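Local coordinates for RNA-dependent RNA Polymerase (Bombyx mori cytoplasmic polyhedrosis virus, PDB 6TZ0), which catalyses RNA-templated RNA synthesis, making the viral plus strands in transcription and, after core assembly, probably the complementary minus strands of the double-stranded genome, at residues A[1153-1158]-A[1181-1186]; A[1070-1075]-A[1174-1179]. All coordinates share one frame; numbering follows the deposited sequence.

Interaction 1. Residues A[1153-1158]-A[1181-1186]; sequences DNPVSA and FSYLHI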
loop_
_atom_site.group_PDB
_atom_site.type_symbol
_atom_site.label_atom_id
_atom_site.label_comp_id
_atom_site.label_asym_id
_atom_site.label_seq_id
_atom_site.Cartn_x
_atom_site.Cartn_y
_atom_site.Cartn_z
ATOM N N ASP A 1153 -20.756 -17.425 -17.425
ATOM C CA ASP A 1153 -21.456 -16.182 -17.144
ATOM C C ASP A 1153 -22.576 -15.894 -18.130
ATOM O O ASP A 1153 -23.230 -14.855 -18.012
ATOM C CB ASP A 1153 -20.474 -15.009 -17.166
ATOM C CG ASP A 1153 -19.500 -15.040 -16.016
ATOM O OD1 ASP A 1153 -19.857 -15.570 -14.944
ATOM O OD2 ASP A 1153 -18.376 -14.522 -16.180
ATOM N N ASN A 1154 -22.808 -16.771 -19.100
ATOM C CA ASN A 1154 -23.696 -16.451 -20.198
ATOM C C ASN A 1154 -25.005 -17.196 -20.021
ATOM O O ASN A 1154 -24.991 -18.428 -19.879
ATOM C CB ASN A 1154 -23.048 -16.822 -21.524
ATOM C CG ASN A 1154 -23.704 -16.146 -22.709
ATOM O OD1 ASN A 1154 -24.661 -15.395 -22.560
ATOM N ND2 ASN A 1154 -23.178 -16.401 -23.897
ATOM N N PRO A 1155 -26.149 -16.506 -20.006
ATOM C CA PRO A 1155 -27.440 -17.207 -19.958
ATOM C C PRO A 1155 -27.794 -17.962 -21.228
ATOM O O PRO A 1155 -28.756 -18.737 -21.209
ATOM C CB PRO A 1155 -28.436 -16.072 -19.706
ATOM C CG PRO A 1155 -27.631 -15.000 -19.076
ATOM C CD PRO A 1155 -26.298 -15.072 -19.724
ATOM N N VAL A 1156 -27.063 -17.758 -22.327
ATOM C CA VAL A 1156 -27.341 -18.451 -23.577
ATOM C C VAL A 1156 -26.954 -19.925 -23.477
ATOM O O VAL A 1156 -27.506 -20.766 -24.192
ATOM C CB VAL A 1156 -26.618 -17.701 -24.719
ATOM C CG1 VAL A 1156 -26.885 -18.305 -26.094
ATOM C CG2 VAL A 1156 -27.027 -16.239 -24.720
ATOM N N SER A 1157 -26.077 -20.280 -22.537
ATOM C CA SER A 1157 -25.653 -21.663 -22.363
ATOM C C SER A 1157 -26.751 -22.582 -21.837
ATOM O O SER A 1157 -26.550 -23.799 -21.809
ATOM C CB SER A 1157 -24.457 -21.721 -21.421
ATOM O OG SER A 1157 -24.827 -21.327 -20.115
ATOM N N ALA A 1158 -27.897 -22.044 -21.429
ATOM C CA ALA A 1158 -29.013 -22.847 -20.960
ATOM C C ALA A 1158 -30.103 -23.042 -22.002
ATOM O O ALA A 1158 -31.113 -23.679 -21.695
ATOM C CB ALA A 1158 -29.626 -22.216 -19.712
ATOM N N PHE A 1181 -34.416 -16.579 -17.754
ATOM C CA PHE A 1181 -35.344 -17.385 -16.954
ATOM C C PHE A 1181 -34.839 -18.808 -16.771
ATOM O O PHE A 1181 -34.705 -19.297 -15.638
ATOM C CB PHE A 1181 -36.722 -17.438 -17.614
ATOM C CG PHE A 1181 -37.519 -16.179 -17.503
ATOM C CD1 PHE A 1181 -37.099 -15.122 -16.717
ATOM C CD2 PHE A 1181 -38.732 -16.082 -18.157
ATOM C CE1 PHE A 1181 -37.857 -13.982 -16.618
ATOM C CE2 PHE A 1181 -39.496 -14.951 -18.055
ATOM C CZ PHE A 1181 -39.060 -13.902 -17.276
ATOM N N SER A 1182 -34.508 -19.463 -17.883
ATOM C CA SER A 1182 -34.026 -20.838 -17.841
ATOM C C SER A 1182 -32.683 -20.951 -17.126
ATOM O O SER A 1182 -32.477 -21.877 -16.336
ATOM C CB SER A 1182 -33.936 -21.375 -19.263
ATOM O OG SER A 1182 -32.990 -20.637 -20.005
ATOM N N TYR A 1183 -31.784 -19.989 -17.344
ATOM C CA TYR A 1183 -30.443 -20.042 -16.764
ATOM C C TYR A 1183 -30.477 -19.897 -15.250
ATOM O O TYR A 1183 -29.847 -20.681 -14.524
ATOM C CB TYR A 1183 -29.588 -18.946 -17.395
ATOM C CG TYR A 1183 -28.190 -18.811 -16.853
ATOM C CD1 TYR A 1183 -27.223 -19.759 -17.137
ATOM C CD2 TYR A 1183 -27.825 -17.704 -16.106
ATOM C CE1 TYR A 1183 -25.946 -19.628 -16.663
ATOM C CE2 TYR A 1183 -26.552 -17.564 -15.627
ATOM C CZ TYR A 1183 -25.617 -18.529 -15.910
ATOM O OH TYR A 1183 -24.339 -18.393 -15.434
ATOM N N LEU A 1184 -31.218 -18.904 -14.759
ATOM C CA LEU A 1184 -31.326 -18.695 -13.323
ATOM C C LEU A 1184 -32.097 -19.815 -12.640
ATOM O O LEU A 1184 -31.770 -20.169 -11.501
ATOM C CB LEU A 1184 -31.973 -17.341 -13.044
ATOM C CG LEU A 1184 -31.096 -16.096 -12.900
ATOM C CD1 LEU A 1184 -30.340 -15.747 -14.148
ATOM C CD2 LEU A 1184 -32.001 -14.959 -12.562
ATOM N N HIS A 1185 -33.092 -20.407 -13.314
ATOM C CA HIS A 1185 -33.776 -21.547 -12.709
ATOM C C HIS A 1185 -32.881 -22.774 -12.635
ATOM O O HIS A 1185 -32.953 -23.537 -11.667
ATOM C CB HIS A 1185 -35.048 -21.880 -13.475
ATOM C CG HIS A 1185 -35.811 -23.029 -12.894
ATOM N ND1 HIS A 1185 -35.603 -24.332 -13.288
ATOM C CD2 HIS A 1185 -36.760 -23.076 -11.931
ATOM C CE1 HIS A 1185 -36.405 -25.130 -12.608
ATOM N NE2 HIS A 1185 -37.115 -24.393 -11.775
ATOM N N ILE A 1186 -32.045 -22.993 -13.647
ATOM C CA ILE A 1186 -31.194 -24.174 -13.629
ATOM C C ILE A 1186 -30.079 -24.025 -12.600
ATOM O O ILE A 1186 -29.776 -24.974 -11.872
ATOM C CB ILE A 1186 -30.675 -24.473 -15.045
ATOM C CG1 ILE A 1186 -31.832 -24.984 -15.898
ATOM C CG2 ILE A 1186 -29.593 -25.524 -15.033
ATOM C CD1 ILE A 1186 -31.560 -24.970 -17.365
#
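A chi1 of 177° sets CG of Tyr1183 anti to the backbone N, and chi2 of 72° turns the ring so that one face meets Pro1155 CA. The motif is a 3-10 turn, residues 1155-1158, laid against helix 1174-1188 in the C-terminal region of the polymerase, which in reoviral polymerases forms the bracelet domain. Pro1155 CA sits over the face in a CH-pi contact, 3.9 Å from the centroid of the Tyr1183 ring and 24° off the ring normal. Beside it the proline ring continues the apolar surface, with Pro1155 CB lying 3.9 Å from Tyr1183 CB. The same face also receives a polar atom: Asn1154 O approaches Tyr1183 CE1 at 3.6 Å. That oxygen is not left to the aromatic ring alone, because Ser1157 OG donates a 2.9 Å hydrogen bond to Asn1154 O, nearly along the C=O axis. The bond ties the turn back on itself and probably contributes to holding the carbonyl in place over the ring face; Ser1157 OG is also linked to Ser1152 OG. Tyr1183 has its phenol anchored outside the two segments, by a hydrogen bond to Ser1152 O, which ties the hydroxyl end of the ring to the same loop, next to Asp1153. Leu1062 of helix 1054-1062 touches Ser1157, Ala1158, Tyr1183 and Ile1186, and so packs against both turn and helix. Ala1158 ends the turn with its methyl directed at the helix. Ala1158 CB lies at the edge of the Tyr1183 ring, near its plane, and 4.0 Å from Tyr1183 CB. Further along the helix, Ile1186 CD1 adds to the apolar contact, 4.1 Å from Ala1158 CB.

Interaction 2. Residues A[1070-1075]-A[1174-1179]; sequences NLLRLD and CRALYN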
loop_
_atom_site.group_PDB
_atom_site.type_symbol
_atom_site.label_atom_id
_atom_site.label_comp_id
_atom_site.label_asym_id
_atom_site.label_seq_id
_atom_site.Cartn_x
_atom_site.Cartn_y
_atom_site.Cartn_z
ATOM N N ASN A 1070 -19.843 -14.320 -26.625
ATOM C CA ASN A 1070 -20.874 -13.331 -26.332
ATOM C C ASN A 1070 -21.899 -13.356 -27.468
ATOM O O ASN A 1070 -21.829 -12.575 -28.418
ATOM C CB ASN A 1070 -20.252 -11.941 -26.101
ATOM C CG ASN A 1070 -19.226 -11.563 -27.155
ATOM O OD1 ASN A 1070 -18.976 -12.311 -28.099
ATOM N ND2 ASN A 1070 -18.633 -10.388 -26.999
ATOM N N LEU A 1071 -22.863 -14.274 -27.354
ATOM C CA LEU A 1071 -23.870 -14.440 -28.397
ATOM C C LEU A 1071 -24.838 -13.264 -28.400
ATOM O O LEU A 1071 -24.934 -12.521 -29.384
ATOM C CB LEU A 1071 -24.602 -15.772 -28.195
ATOM C CG LEU A 1071 -25.453 -16.443 -29.287
ATOM C CD1 LEU A 1071 -26.868 -15.880 -29.425
ATOM C CD2 LEU A 1071 -24.726 -16.386 -30.620
ATOM N N LEU A 1072 -25.561 -13.077 -27.301
ATOM C CA LEU A 1072 -26.348 -11.876 -27.067
ATOM C C LEU A 1072 -25.711 -11.133 -25.904
ATOM O O LEU A 1072 -25.648 -11.660 -24.789
ATOM C CB LEU A 1072 -27.806 -12.209 -26.762
ATOM C CG LEU A 1072 -28.622 -12.828 -27.894
ATOM C CD1 LEU A 1072 -30.005 -13.195 -27.399
ATOM C CD2 LEU A 1072 -28.703 -11.872 -29.070
ATOM N N ARG A 1073 -25.216 -9.930 -26.169
ATOM C CA ARG A 1073 -24.541 -9.138 -25.151
ATOM C C ARG A 1073 -25.280 -7.846 -24.854
ATOM O O ARG A 1073 -25.400 -7.459 -23.689
ATOM C CB ARG A 1073 -23.097 -8.842 -25.587
ATOM C CG ARG A 1073 -22.293 -8.027 -24.593
ATOM C CD ARG A 1073 -22.148 -8.782 -23.284
ATOM N NE ARG A 1073 -21.367 -10.007 -23.433
ATOM C CZ ARG A 1073 -21.329 -10.984 -22.534
ATOM N NH1 ARG A 1073 -20.590 -12.061 -22.751
ATOM N NH2 ARG A 1073 -22.036 -10.889 -21.417
ATOM N N LEU A 1074 -25.802 -7.179 -25.880
ATOM C CA LEU A 1074 -26.511 -5.926 -25.661
ATOM C C LEU A 1074 -27.898 -6.184 -25.083
ATOM O O LEU A 1074 -28.321 -5.522 -24.126
ATOM C CB LEU A 1074 -26.583 -5.154 -26.980
ATOM C CG LEU A 1074 -26.915 -3.664 -27.030
ATOM C CD1 LEU A 1074 -26.184 -3.048 -28.206
ATOM C CD2 LEU A 1074 -28.398 -3.420 -27.173
ATOM N N ASP A 1075 -28.603 -7.181 -25.621
ATOM C CA ASP A 1075 -29.999 -7.395 -25.256
ATOM C C ASP A 1075 -30.120 -8.113 -23.914
ATOM O O ASP A 1075 -31.128 -7.970 -23.212
ATOM C CB ASP A 1075 -30.703 -8.174 -26.369
ATOM C CG ASP A 1075 -32.208 -8.185 -26.215
ATOM O OD1 ASP A 1075 -32.837 -7.132 -26.445
ATOM O OD2 ASP A 1075 -32.765 -9.246 -25.883
ATOM N N CYS A 1174 -37.729 -11.184 -26.212
ATOM C CA CYS A 1174 -38.212 -12.376 -25.532
ATOM C C CYS A 1174 -37.141 -13.444 -25.419
ATOM O O CYS A 1174 -37.131 -14.186 -24.435
ATOM C CB CYS A 1174 -39.421 -12.960 -26.259
ATOM S SG CYS A 1174 -40.927 -11.999 -26.124
ATOM N N ARG A 1175 -36.239 -13.525 -26.398
ATOM C CA ARG A 1175 -35.310 -14.650 -26.481
ATOM C C ARG A 1175 -34.296 -14.622 -25.346
ATOM O O ARG A 1175 -34.140 -15.611 -24.618
ATOM C CB ARG A 1175 -34.617 -14.639 -27.842
ATOM C CG ARG A 1175 -33.716 -15.831 -28.122
ATOM C CD ARG A 1175 -33.208 -15.795 -29.554
ATOM N NE ARG A 1175 -32.396 -16.961 -29.890
ATOM C CZ ARG A 1175 -31.070 -17.013 -29.791
ATOM N NH1 ARG A 1175 -30.387 -15.956 -29.380
ATOM N NH2 ARG A 1175 -30.425 -18.123 -30.120
ATOM N N ALA A 1176 -33.641 -13.478 -25.148
ATOM C CA ALA A 1176 -32.685 -13.316 -24.060
ATOM C C ALA A 1176 -33.347 -13.374 -22.692
ATOM O O ALA A 1176 -32.761 -13.907 -21.745
ATOM C CB ALA A 1176 -31.952 -11.990 -24.221
ATOM N N LEU A 1177 -34.563 -12.842 -22.605
ATOM C CA LEU A 1177 -35.338 -12.845 -21.371
ATOM C C LEU A 1177 -35.682 -14.262 -20.930
ATOM O O LEU A 1177 -35.568 -14.592 -19.755
ATOM C CB LEU A 1177 -36.623 -12.040 -21.550
ATOM C CG LEU A 1177 -37.579 -12.025 -20.359
ATOM C CD1 LEU A 1177 -36.982 -11.241 -19.204
ATOM C CD2 LEU A 1177 -38.920 -11.437 -20.759
ATOM N N TYR A 1178 -36.090 -15.104 -21.875
ATOM C CA TYR A 1178 -36.412 -16.490 -21.556
ATOM C C TYR A 1178 -35.148 -17.301 -21.299
ATOM O O TYR A 1178 -35.172 -18.248 -20.502
ATOM C CB TYR A 1178 -37.215 -17.121 -22.691
ATOM C CG TYR A 1178 -38.558 -16.488 -22.990
ATOM C CD1 TYR A 1178 -39.213 -15.692 -22.060
ATOM C CD2 TYR A 1178 -39.151 -16.655 -24.236
ATOM C CE1 TYR A 1178 -40.426 -15.104 -22.355
ATOM C CE2 TYR A 1178 -40.359 -16.068 -24.539
ATOM C CZ TYR A 1178 -40.990 -15.293 -23.594
ATOM O OH TYR A 1178 -42.199 -14.712 -23.883
ATOM N N ASN A 1179 -34.040 -16.939 -21.957
ATOM C CA ASN A 1179 -32.756 -17.569 -21.658
ATOM C C ASN A 1179 -32.309 -17.268 -20.237
ATOM O O ASN A 1179 -31.758 -18.136 -19.556
ATOM C CB ASN A 1179 -31.690 -17.102 -22.646
ATOM C CG ASN A 1179 -31.881 -17.673 -24.022
ATOM O OD1 ASN A 1179 -32.272 -18.825 -24.174
ATOM N ND2 ASN A 1179 -31.579 -16.880 -25.036
#
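Leu1072 projects toward helix 1174-1188 and meets both Arg1175 and Ala1176. From its CB, which already points at the helix, the chain turns so that CG is anti to the carbonyl carbon (chi1 -66°), and there Leu1072 CG comes within 3.9 Å of Arg1175 NH1. The next bond is extended (chi2 176°) and carries CD1 away from the backbone to a position where it meets both helix residues. On one of them, Leu1072 CD1 lies 3.4 Å from Arg1175 NH1; on the other, Leu1072 CD1 is 3.9 Å from Ala1176 CB. The second partner is a plain apolar contact, the first a methyl at the rim of a guanidinium. In the fold, the loop leading into helix 1074-1080 packs here against the first turns of helix 1174-1188, at the surface of the C-terminal region that forms the bracelet domain in reoviral polymerases. Val1076 and Ile1079 of helix 1074-1080 extend the contact beyond the segment, touching Ala1176 and Leu1177 respectively. The arginine is extended from CG to NE and crosses the two leucine side chains at about a right angle. Its guanidinium presents an edge rather than a face to them: Leu1071 CD1 lies near its plane, 3.5 Å from Arg1175 NH1. Leu1071 is exposed, as is Arg1175, and its side chain also touches Val1156. At the other end of the contact, where the loop passes into its helix, Asp1075 OD2 lies 3.3 Å from Ala1176 CB, a carboxylate oxygen set against a methyl group. The side chain of Asp1075 also touches Gln1173, the residue preceding the 1174-1179 segment.

Interactions 1 and 2 share helix 1174-1188: residues 1174-1179 receive the loop at 1070-1075, and residues 1181-1186 receive the turn at 1153-1158. Their centres are about 10 Å apart. Along the chain the segments come in the order 1070-1075, 1153-1158, 1174-1179 and 1181-1186, so those of the two contacts alternate. The helix thus brings together the loop before helix 1074-1080 and the loop before strand 1162-1163, some 80 residues apart. These loops also meet each other, Val1156 CG1 lying 4.0 Å from Leu1071 CG, and Pro1155 O packs on Asn1179 CB at 3.7 Å. Interaction 1 is buried, interaction 2 at the surface. Both lie in the C-terminal region, away from the nucleotide and magnesium sites.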